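Side-chain contact in cell division protein SepF (Methanobrevibacter smithii, PDB 7AL1), which probably anchors the FtsZ division ring to the cell membrane in archaea, binding FtsZ as part of an ancestral cell division system: residues Lys48-Pro51 with Ala52-Lys55. Numbering follows the deposited sequence.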
ATOM      1  N   LYS A  48      -0.647   9.410 -17.927  1.00 20.34           N
ATOM      2  CA  LYS A  48       0.185  10.223 -18.810  1.00 21.83           C
ATOM      3  C   LYS A  48      -0.007   9.837 -20.268  1.00 25.96           C
ATOM      4  O   LYS A  48      -0.165  10.709 -21.132  1.00 25.07           O
ATOM      5  CB  LYS A  48       1.653  10.073 -18.412  1.00 22.40           C
ATOM      6  CG  LYS A  48       2.602  10.928 -19.231  1.00 36.86           C
ATOM      7  CD  LYS A  48       4.041  10.717 -18.788  1.00 46.24           C
ATOM      8  CE  LYS A  48       4.993  11.510 -19.656  1.00 59.71           C
ATOM      9  NZ  LYS A  48       4.718  12.967 -19.535  1.00 65.72           N
ATOM     10  N   GLU A  49      -0.016   8.529 -20.563  1.00 23.86           N
ATOM     11  CA  GLU A  49       0.107   8.080 -21.938  1.00 25.79           C
ATOM     12  C   GLU A  49      -1.201   7.721 -22.622  1.00 27.15           C
ATOM     13  O   GLU A  49      -1.249   7.726 -23.856  1.00 29.40           O
ATOM     14  CB  GLU A  49       1.022   6.850 -22.010  1.00 29.09           C
ATOM     15  CG  GLU A  49       2.408   7.064 -21.418  1.00 35.04           C
ATOM     16  CD  GLU A  49       3.243   8.080 -22.182  1.00 48.20           C
ATOM     17  OE1 GLU A  49       2.900   8.399 -23.340  1.00 45.35           O
ATOM     18  OE2 GLU A  49       4.251   8.562 -21.621  1.00 47.09           O
ATOM     19  N   SER A  50      -2.259   7.395 -21.883  1.00 25.47           N
ATOM     20  CA  SER A  50      -3.520   7.011 -22.510  1.00 26.10           C
ATOM     21  C   SER A  50      -4.690   7.437 -21.641  1.00 27.31           C
ATOM     22  O   SER A  50      -5.196   6.642 -20.820  1.00 24.29           O
ATOM     23  CB  SER A  50      -3.588   5.516 -22.812  1.00 32.86           C
ATOM     24  OG  SER A  50      -4.921   5.147 -23.086  1.00 33.39           O
ATOM     25  N   PRO A  51      -5.167   8.679 -21.798  1.00 27.26           N
ATOM     26  CA  PRO A  51      -6.372   9.114 -21.073  1.00 27.89           C
ATOM     27  C   PRO A  51      -7.524   8.122 -21.187  1.00 28.82           C
ATOM     28  O   PRO A  51      -8.273   7.924 -20.220  1.00 27.48           O
ATOM     29  CB  PRO A  51      -6.690  10.481 -21.701  1.00 32.58           C
ATOM     30  CG  PRO A  51      -5.369  10.979 -22.123  1.00 30.47           C
ATOM     31  CD  PRO A  51      -4.576   9.784 -22.577  1.00 26.25           C
ATOM     32  N   ALA A  52      -7.691   7.489 -22.350  1.00 25.56           N
ATOM     33  CA  ALA A  52      -8.818   6.582 -22.510  1.00 29.27           C
ATOM     34  C   ALA A  52      -8.651   5.351 -21.631  1.00 29.34           C
ATOM     35  O   ALA A  52      -9.614   4.899 -20.992  1.00 26.23           O
ATOM     36  CB  ALA A  52      -8.955   6.170 -23.977  1.00 30.57           C
ATOM     37  N   ASN A  53      -7.451   4.777 -21.610  1.00 24.53           N
ATOM     38  CA  ASN A  53      -7.225   3.619 -20.757  1.00 24.39           C
ATOM     39  C   ASN A  53      -7.187   4.007 -19.284  1.00 22.10           C
ATOM     40  O   ASN A  53      -7.606   3.220 -18.423  1.00 21.79           O
ATOM     41  CB  ASN A  53      -5.953   2.895 -21.192  1.00 25.21           C
ATOM     42  CG  ASN A  53      -6.113   2.204 -22.528  1.00 31.32           C
ATOM     43  OD1 ASN A  53      -7.216   2.132 -23.066  1.00 37.83           O
ATOM     44  ND2 ASN A  53      -5.018   1.700 -23.071  1.00 36.42           N
ATOM     45  N   PHE A  54      -6.706   5.200 -18.969  1.00 20.40           N
ATOM     46  CA  PHE A  54      -6.842   5.710 -17.611  1.00 20.37           C
ATOM     47  C   PHE A  54      -8.306   5.739 -17.211  1.00 23.55           C
ATOM     48  O   PHE A  54      -8.678   5.300 -16.118  1.00 21.48           O
ATOM     49  CB  PHE A  54      -6.179   7.079 -17.513  1.00 21.35           C
ATOM     50  CG  PHE A  54      -6.268   7.709 -16.151  1.00 19.40           C
ATOM     51  CD1 PHE A  54      -5.519   7.232 -15.099  1.00 22.52           C
ATOM     52  CD2 PHE A  54      -7.080   8.819 -15.946  1.00 21.57           C
ATOM     53  CE1 PHE A  54      -5.594   7.813 -13.849  1.00 23.59           C
ATOM     54  CE2 PHE A  54      -7.183   9.396 -14.699  1.00 27.16           C
ATOM     55  CZ  PHE A  54      -6.427   8.909 -13.654  1.00 24.40           C
ATOM     56  N   LYS A  55      -9.171   6.248 -18.093  1.00 25.13           N
ATOM     57  CA  LYS A  55     -10.581   6.296 -17.738  1.00 25.79           C
ATOM     58  C   LYS A  55     -11.165   4.895 -17.565  1.00 24.84           C
ATOM     59  O   LYS A  55     -11.940   4.652 -16.629  1.00 25.26           O
ATOM     60  CB  LYS A  55     -11.380   7.108 -18.749  1.00 34.66           C
ATOM     61  CG  LYS A  55     -12.834   7.263 -18.328  1.00 68.70           C
ATOM     62  CD  LYS A  55     -13.389   8.633 -18.649  1.00 81.90           C
ATOM     63  CE  LYS A  55     -14.608   8.937 -17.786  1.00 80.79           C
ATOM     64  NZ  LYS A  55     -14.236   9.457 -16.436  1.00 78.80           N
TER
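Ser50 and Asn53 meet through a combination of backbone and torsions: the extended backbone of Ser50 lets its side chain face the first turn of the helix, and its chi1 of 165°, with OG anti to the backbone N, turns the hydroxyl toward that turn. In Asn53 a chi1 of -70° sets CG beside its own backbone N and so close to the hydroxyl, Asn53 CG being 3.2 Å from Ser50 OG. With OG so placed, it accepts the backbone N-H of Asn53, Asn53 N to Ser50 OG being 3.0 Å at an N-H...O angle of 157°. It also packs against the root of the asparagine side chain, with Asn53 CB 3.1 Å from Ser50 OG. The carboxamide nitrogen stays near, Asn53 ND2 standing 3.4 Å from Ser50 OG, but the angle is too poor for a bond. This is the N-cap of helix 51-68. Serine suits the place because its hydroxyl is short enough to turn back on the third residue after it and stand in for a carbonyl the first turn lacks. Pro51 suits the next position: its ring supplies no N-H that would need a partner there, and its fixed phi already fits a helix. The regular backbone pattern begins at once, with Phe54 N bonded to Ser50 O at 2.8 Å and Lys55 N to Pro51 O at 2.9 Å. The side chain of Phe54 leads away from the cap and touches Leu46 and Glu47, and Asn53 also reaches Leu46, so side chains of the first turn of helix 51-68 pack against helix 44-49. Ser50 is where the chain leaves that earlier helix, and a single residue thus separates the two. By accepting an N-H of the first turn, which has no preceding turn of its own helix to supply a carbonyl, the serine hydroxyl probably helps fix where helix 51-68 starts, and the partial negative charge on OG probably interacts favourably with the positive end of the helix dipole.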